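Local coordinates for protein cyclodipeptide synthase, BtCDPS (Bacillus thermoamylovorans, PDB 6ZTU) that probably makes cyclic dipeptides by transferring aminoacyl groups, an aminoacyltransferase activity, at residues 14-17 against 18-21; 21-24 against 25-28; 118-121 against 122-126. All coordinates share one frame; numbering follows the deposited sequence.

Contact 1: residues 14-17 against 18-21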
loop_
_atom_site.group_PDB
_atom_site.type_symbol
_atom_site.label_atom_id
_atom_site.label_comp_id
_atom_site.label_asym_id
_atom_site.label_seq_id
_atom_site.Cartn_x
_atom_site.Cartn_y
_atom_site.Cartn_z
ATOM N N PRO A 14 4.751 1.134 15.083
ATOM C CA PRO A 14 5.463 0.165 14.247
ATOM C C PRO A 14 4.845 -1.219 14.339
ATOM O O PRO A 14 4.280 -1.609 15.362
ATOM C CB PRO A 14 6.875 0.167 14.841
ATOM C CG PRO A 14 6.607 0.384 16.310
ATOM C CD PRO A 14 5.489 1.420 16.326
ATOM N N LEU A 15 4.971 -1.969 13.241
ATOM C CA LEU A 15 4.476 -3.343 13.215
ATOM C C LEU A 15 5.294 -4.248 14.132
ATOM O O LEU A 15 4.741 -5.136 14.790
ATOM C CB LEU A 15 4.479 -3.871 11.778
ATOM C CG LEU A 15 4.223 -5.366 11.563
ATOM C CD1 LEU A 15 2.800 -5.755 11.965
ATOM C CD2 LEU A 15 4.544 -5.782 10.120
ATOM N N SER A 16 6.600 -4.020 14.211
ATOM C CA SER A 16 7.479 -4.819 15.052
ATOM C C SER A 16 8.609 -3.932 15.552
ATOM O O SER A 16 8.749 -2.778 15.141
ATOM C CB SER A 16 8.061 -6.001 14.279
ATOM O OG SER A 16 8.971 -5.511 13.303
ATOM N N ARG A 17 9.440 -4.492 16.437
ATOM C CA ARG A 17 10.582 -3.724 16.933
ATOM C C ARG A 17 11.606 -3.474 15.835
ATOM O O ARG A 17 12.293 -2.447 15.849
ATOM C CB ARG A 17 11.234 -4.442 18.114
ATOM C CG ARG A 17 10.344 -4.493 19.344
ATOM C CD ARG A 17 10.164 -3.121 19.936
ATOM N NE ARG A 17 9.384 -3.207 21.170
ATOM C CZ ARG A 17 8.959 -2.159 21.861
ATOM N NH1 ARG A 17 9.231 -0.927 21.449
ATOM N NH2 ARG A 17 8.247 -2.348 22.964
ATOM N N ASN A 18 11.709 -4.382 14.866
ATOM C CA ASN A 18 12.579 -4.123 13.722
ATOM C C ASN A 18 12.049 -2.963 12.885
ATOM O O ASN A 18 12.825 -2.109 12.427
ATOM C CB ASN A 18 12.724 -5.385 12.879
ATOM C CG ASN A 18 13.825 -5.257 11.834
ATOM O OD1 ASN A 18 13.563 -5.224 10.629
ATOM N ND2 ASN A 18 15.061 -5.178 12.292
ATOM N N CYS A 19 10.725 -2.901 12.686
ATOM C CA CYS A 19 10.155 -1.778 11.949
ATOM C C CYS A 19 10.438 -0.470 12.674
ATOM O O CYS A 19 10.697 0.565 12.044
ATOM C CB CYS A 19 8.645 -1.964 11.754
ATOM S SG CYS A 19 8.143 -3.533 11.041
ATOM N N GLU A 20 10.408 -0.507 14.006
ATOM C CA GLU A 20 10.701 0.685 14.791
ATOM C C GLU A 20 12.134 1.154 14.565
ATOM O O GLU A 20 12.384 2.358 14.458
ATOM C CB GLU A 20 10.466 0.402 16.273
ATOM C CG GLU A 20 10.706 1.596 17.167
ATOM C CD GLU A 20 10.469 1.263 18.627
ATOM O OE1 GLU A 20 10.773 0.124 19.048
ATOM O OE2 GLU A 20 9.962 2.142 19.350
ATOM N N LYS A 21 13.082 0.211 14.509
ATOM C CA LYS A 21 14.476 0.570 14.254
ATOM C C LYS A 21 14.622 1.224 12.888
ATOM O O LYS A 21 15.287 2.259 12.743
ATOM C CB LYS A 21 15.374 -0.667 14.352
ATOM C CG LYS A 21 15.472 -1.274 15.746
ATOM C CD LYS A 21 16.048 -2.683 15.708
ATOM C CE LYS A 21 16.590 -3.082 17.073
ATOM N NZ LYS A 21 17.443 -2.006 17.673
HETATM O O HOH W 1 12.959 -1.300 18.163
#
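The N-cap of helix 17-25 joins S16 to C19, at the point where the chain leaves strand 11-14 and turns into the first helix after it in the HUP-type, Rossmann-like fold expected of this family. S16 is the capping residue: its OG accepts from the backbone N of C19 at 3.2 Å along a nearly straight path, 164° at the hydrogen. With chi1 at 69° the hydroxyl lies between the residue's own N and carbonyl carbon, which turns it toward the first helical turn. Serine suits the place because its short arm carries an acceptor to an NH that has no carbonyl of the helix to pair with. The same hydroxyl has a weak bond with NZ of K211 on helix 205-211. S16 O then accepts from E20 N, and R17 O from K21 N, so the regular pattern of the helix starts at once.

Apolar contacts pack beside the cap. CB of L15 rests 3.8 Å from SG of C19, a small buried residue whose sulfur lies close to both L15 and S16, while P14 lays its CB 4.1 Å from CB of C19 and its CG 3.9 Å from CB of E20. The compact, apolar proline ring thus presents two carbons to the first turn.

On the solvent side R17 and E20 run side by side and form a salt bridge. The bend of R17 at chi2 (-68°) turns the guanidinium alongside the extended E20. Water 1 links this pair to the backbone, donating to R17 O and to E20 OE1. In the bridge itself NH1 of R17 meets OE1 of E20 on the syn side at 3.0 Å, the oxygen lying in the guanidinium plane and NH1 somewhat out of the carboxylate plane.

Contact 2: residues 21-24 against 25-28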
loop_
_atom_site.group_PDB
_atom_site.type_symbol
_atom_site.label_atom_id
_atom_site.label_comp_id
_atom_site.label_asym_id
_atom_site.label_seq_id
_atom_site.Cartn_x
_atom_site.Cartn_y
_atom_site.Cartn_z
ATOM N N LYS A 21 13.082 0.211 14.509
ATOM C CA LYS A 21 14.476 0.570 14.254
ATOM C C LYS A 21 14.622 1.224 12.888
ATOM O O LYS A 21 15.287 2.259 12.743
ATOM C CB LYS A 21 15.374 -0.667 14.352
ATOM C CG LYS A 21 15.472 -1.274 15.746
ATOM C CD LYS A 21 16.048 -2.683 15.708
ATOM C CE LYS A 21 16.590 -3.082 17.073
ATOM N NZ LYS A 21 17.443 -2.006 17.673
ATOM N N ILE A 22 13.991 0.634 11.868
ATOM C CA ILE A 22 14.087 1.190 10.522
ATOM C C ILE A 22 13.440 2.564 10.467
ATOM O O ILE A 22 13.956 3.491 9.834
ATOM C CB ILE A 22 13.455 0.225 9.501
ATOM C CG1 ILE A 22 14.253 -1.072 9.468
ATOM C CG2 ILE A 22 13.372 0.890 8.132
ATOM C CD1 ILE A 22 13.550 -2.209 8.740
ATOM N N TYR A 23 12.294 2.716 11.135
ATOM C CA TYR A 23 11.637 4.017 11.195
ATOM C C TYR A 23 12.536 5.058 11.853
ATOM O O TYR A 23 12.649 6.190 11.373
ATOM C CB TYR A 23 10.312 3.896 11.954
ATOM C CG TYR A 23 9.769 5.205 12.447
ATOM C CD1 TYR A 23 9.279 6.146 11.560
ATOM C CD2 TYR A 23 9.739 5.499 13.805
ATOM C CE1 TYR A 23 8.780 7.347 12.002
ATOM C CE2 TYR A 23 9.239 6.702 14.256
ATOM C CZ TYR A 23 8.761 7.623 13.352
ATOM O OH TYR A 23 8.254 8.830 13.782
ATOM N N LYS A 24 13.174 4.696 12.968
ATOM C CA LYS A 24 14.028 5.662 13.649
ATOM C C LYS A 24 15.258 6.022 12.828
ATOM O O LYS A 24 15.816 7.109 13.016
ATOM C CB LYS A 24 14.431 5.117 15.015
ATOM C CG LYS A 24 13.296 5.196 16.035
ATOM C CD LYS A 24 13.719 4.604 17.366
ATOM C CE LYS A 24 12.542 4.517 18.328
ATOM N NZ LYS A 24 11.928 5.857 18.563
ATOM N N ASN A 25 15.691 5.146 11.920
ATOM C CA ASN A 25 16.789 5.501 11.024
ATOM C C ASN A 25 16.390 6.566 10.004
ATOM O O ASN A 25 17.271 7.242 9.459
ATOM C CB ASN A 25 17.299 4.258 10.293
ATOM C CG ASN A 25 18.029 3.294 11.204
ATOM O OD1 ASN A 25 18.508 3.668 12.277
ATOM N ND2 ASN A 25 18.128 2.040 10.775
ATOM N N LYS A 26 15.091 6.711 9.715
ATOM C CA LYS A 26 14.568 7.777 8.856
ATOM C C LYS A 26 15.167 7.752 7.447
ATOM O O LYS A 26 15.171 8.772 6.758
ATOM C CB LYS A 26 14.770 9.155 9.497
ATOM C CG LYS A 26 13.997 9.347 10.814
ATOM C CD LYS A 26 12.479 9.396 10.594
ATOM C CE LYS A 26 11.724 9.301 11.911
ATOM N NZ LYS A 26 12.251 10.263 12.920
ATOM N N THR A 27 15.632 6.582 6.995
ATOM C CA THR A 27 16.258 6.470 5.673
ATOM C C THR A 27 15.245 6.702 4.555
ATOM O O THR A 27 15.493 7.477 3.621
ATOM C CB THR A 27 16.905 5.090 5.521
ATOM O OG1 THR A 27 17.902 4.898 6.534
ATOM C CG2 THR A 27 17.546 4.914 4.140
ATOM N N HIS A 28 14.095 6.034 4.629
ATOM C CA HIS A 28 13.154 6.104 3.522
ATOM C C HIS A 28 11.764 5.732 4.013
ATOM O O HIS A 28 11.613 4.811 4.824
ATOM C CB HIS A 28 13.582 5.170 2.382
ATOM C CG HIS A 28 12.660 5.189 1.211
ATOM N ND1 HIS A 28 11.595 4.324 1.086
ATOM C CD2 HIS A 28 12.638 5.976 0.110
ATOM C CE1 HIS A 28 10.960 4.571 -0.045
ATOM N NE2 HIS A 28 11.569 5.573 -0.653
HETATM O O HOH W 2 17.105 2.747 14.732
HETATM O O HOH W 3 13.398 4.404 7.083
HETATM O O HOH W 4 14.628 9.205 14.480
#
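K26 folds back over Y23: its CB stands 4.1 Å from Y23 O, CG lies near the carbonyl oxygens of both Y23 and K24, and CD keeps to Y23 O. The bend at chi2 (-68°) sends the chain back along the turn instead of out into solvent. CE of K26 then reaches the aromatic ring, 3.5 Å from CE1 of Y23, and sits over one face toward the rim as a CH-pi contact. NZ of K26, 4.9 Å from the centroid of the Y23 ring, makes an off-centre cation-pi interaction. It also donates to water 4, which in turn donates to the backbone O of K24. A lysine suits this place because its methylenes can cover a ring while its ammonium stays hydrated.

All this happens at the C-terminal end of helix 17-25, where K26 takes a positive phi of 59° and the chain turns toward strand 28-32. K26 N donates to Y23 O at 3.0 Å from above the carbonyl plane, and only weakly to I22 O, while N25 N still bonds to K21 O. W51 and N55 of helix 42-55 touch Y23 and K26 respectively.

N25 turns its ND2 to E195, and its OD1 accepts from water 2, which also donates to K21 O. Water 3 donates to I22 O and accepts from H28 N, 3.0 Å away.

Contact 3: residues 118-121 against 122-126; sequences NNKI and YNEVY
N119 caps helix 120-135 through its side-chain amide, and the hydrogen bonds of the contact start there. Its OD1 accepts from Y122 N at 2.8 Å, nearly straight (169°) and in the carbonyl plane. CG anti to the backbone N (chi1 176°) puts OD1 within reach of Y122 N, and asparagine, with its short arm, offers an acceptor to this NH of the opening turn; ND2 on the other branch donates to I190 O of helix 167-191, so the amide is held at both ends. Behind the cap the backbone bonds follow in order, N123 N to N119 O, E124 N to K120 O and V125 N to I121 O. N123 sends its ND2 back to K117 O.

The charged pair stands one turn apart: NZ of K120 reaches both carboxylate oxygens of E124, 3.2 Å from OE1 and 3.2 Å from OE2, as weak bonds within a salt bridge. The extended lysine chain brings CE of K120 to 3.3 Å from OE2 of E124, and the bend at chi4 (-81°) then turns NZ to the carboxylate. Were E124 replaced by an alanine, the K120 ammonium would probably lose this mate and be freer to swing.

Apolar contact is lighter. CG2 of I121 lies 4.3 Å from CG2 of V125.

I121 and V125 meet helix 167-191 through apolar atoms, N119 and Y122 through hydrogen bonds to its carbonyl oxygens, Y122 OH bonding to A179 O; the acidic E124, close to the positively charged K120, probably helps to balance its charge at the surface.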
loop_
_atom_site.group_PDB
_atom_site.type_symbol
_atom_site.label_atom_id
_atom_site.label_comp_id
_atom_site.label_asym_id
_atom_site.label_seq_id
_atom_site.Cartn_x
_atom_site.Cartn_y
_atom_site.Cartn_z
ATOM N N ASN A 118 9.929 -5.127 -14.953
ATOM C CA ASN A 118 11.293 -5.416 -15.376
ATOM C C ASN A 118 12.284 -5.361 -14.220
ATOM O O ASN A 118 13.493 -5.285 -14.449
ATOM C CB ASN A 118 11.699 -4.446 -16.485
ATOM C CG ASN A 118 10.897 -4.659 -17.740
ATOM O OD1 ASN A 118 11.173 -5.573 -18.512
ATOM N ND2 ASN A 118 9.864 -3.850 -17.928
ATOM N N ASN A 119 11.794 -5.414 -12.986
ATOM C CA ASN A 119 12.611 -5.347 -11.782
ATOM C C ASN A 119 12.672 -6.759 -11.218
ATOM O O ASN A 119 11.628 -7.378 -10.990
ATOM C CB ASN A 119 11.990 -4.346 -10.794
ATOM C CG ASN A 119 12.709 -4.279 -9.454
ATOM O OD1 ASN A 119 12.586 -5.178 -8.614
ATOM N ND2 ASN A 119 13.419 -3.180 -9.223
ATOM N N LYS A 120 13.888 -7.285 -11.048
ATOM C CA LYS A 120 14.048 -8.673 -10.631
ATOM C C LYS A 120 13.543 -8.889 -9.211
ATOM O O LYS A 120 13.011 -9.959 -8.898
ATOM C CB LYS A 120 15.509 -9.105 -10.734
ATOM C CG LYS A 120 15.744 -10.578 -10.410
ATOM C CD LYS A 120 17.074 -11.085 -10.963
ATOM C CE LYS A 120 17.259 -12.580 -10.738
ATOM N NZ LYS A 120 17.735 -12.882 -9.368
ATOM N N ILE A 121 13.724 -7.908 -8.328
ATOM C CA ILE A 121 13.271 -8.110 -6.955
ATOM C C ILE A 121 11.752 -8.186 -6.913
ATOM O O ILE A 121 11.181 -9.089 -6.284
ATOM C CB ILE A 121 13.792 -7.006 -6.016
ATOM C CG1 ILE A 121 15.300 -6.771 -6.195
ATOM C CG2 ILE A 121 13.453 -7.365 -4.562
ATOM C CD1 ILE A 121 16.152 -7.955 -5.851
ATOM N N TYR A 122 11.075 -7.240 -7.573
ATOM C CA TYR A 122 9.617 -7.263 -7.579
ATOM C C TYR A 122 9.101 -8.588 -8.124
ATOM O O TYR A 122 8.183 -9.198 -7.553
ATOM C CB TYR A 122 9.047 -6.094 -8.401
ATOM C CG TYR A 122 7.541 -6.196 -8.468
ATOM C CD1 TYR A 122 6.742 -5.627 -7.483
ATOM C CD2 TYR A 122 6.921 -6.923 -9.485
ATOM C CE1 TYR A 122 5.359 -5.754 -7.521
ATOM C CE2 TYR A 122 5.540 -7.071 -9.523
ATOM C CZ TYR A 122 4.766 -6.486 -8.540
ATOM O OH TYR A 122 3.388 -6.611 -8.588
ATOM N N ASN A 123 9.670 -9.043 -9.245
ATOM C CA ASN A 123 9.140 -10.236 -9.894
ATOM C C ASN A 123 9.372 -11.473 -9.044
ATOM O O ASN A 123 8.493 -12.333 -8.946
ATOM C CB ASN A 123 9.772 -10.411 -11.275
ATOM C CG ASN A 123 9.117 -9.531 -12.321
ATOM O OD1 ASN A 123 7.921 -9.239 -12.235
ATOM N ND2 ASN A 123 9.888 -9.101 -13.311
ATOM N N GLU A 124 10.544 -11.583 -8.421
ATOM C CA GLU A 124 10.824 -12.784 -7.644
ATOM C C GLU A 124 9.992 -12.825 -6.368
ATOM O O GLU A 124 9.492 -13.887 -5.986
ATOM C CB GLU A 124 12.314 -12.871 -7.360
ATOM C CG GLU A 124 13.058 -13.135 -8.666
ATOM C CD GLU A 124 14.493 -13.565 -8.479
ATOM O OE1 GLU A 124 15.155 -13.064 -7.549
ATOM O OE2 GLU A 124 14.951 -14.407 -9.279
ATOM N N VAL A 125 9.805 -11.681 -5.715
ATOM C CA VAL A 125 8.906 -11.664 -4.556
ATOM C C VAL A 125 7.475 -11.972 -4.983
ATOM O O VAL A 125 6.762 -12.742 -4.322
ATOM C CB VAL A 125 9.011 -10.313 -3.831
ATOM C CG1 VAL A 125 7.971 -10.229 -2.711
ATOM C CG2 VAL A 125 10.413 -10.144 -3.274
ATOM N N TYR A 126 7.024 -11.371 -6.089
ATOM C CA TYR A 126 5.692 -11.651 -6.623
ATOM C C TYR A 126 5.509 -13.138 -6.901
ATOM O O TYR A 126 4.469 -13.721 -6.562
ATOM C CB TYR A 126 5.482 -10.833 -7.904
ATOM C CG TYR A 126 4.087 -10.824 -8.498
ATOM C CD1 TYR A 126 2.966 -10.656 -7.708
ATOM C CD2 TYR A 126 3.912 -10.909 -9.867
ATOM C CE1 TYR A 126 1.701 -10.629 -8.250
ATOM C CE2 TYR A 126 2.654 -10.875 -10.426
ATOM C CZ TYR A 126 1.550 -10.739 -9.614
ATOM O OH TYR A 126 0.289 -10.700 -10.179
#

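Contacts 1 and 2 are the two ends of one helix, 17-25: contact 1 caps its start, contact 2 closes it before strand 28-32, and K21 belongs to both. Their centres lie 9 Å apart. Contact 3 opens a different helix, 120-135; its centre is 24 Å from that of either, with nearest atoms about 14 Å from contact 1 and about 12 Å from contact 2. Contacts 1 and 3 each start a helix with a side-chain cap. The bound (2S)-hexane-1,2-diol lies about 11 Å from the side chain of L15 and about 10 Å from that of Y122. Neither residue lines its pocket, but Y122 bonds to A179, next to the pocket residue E180.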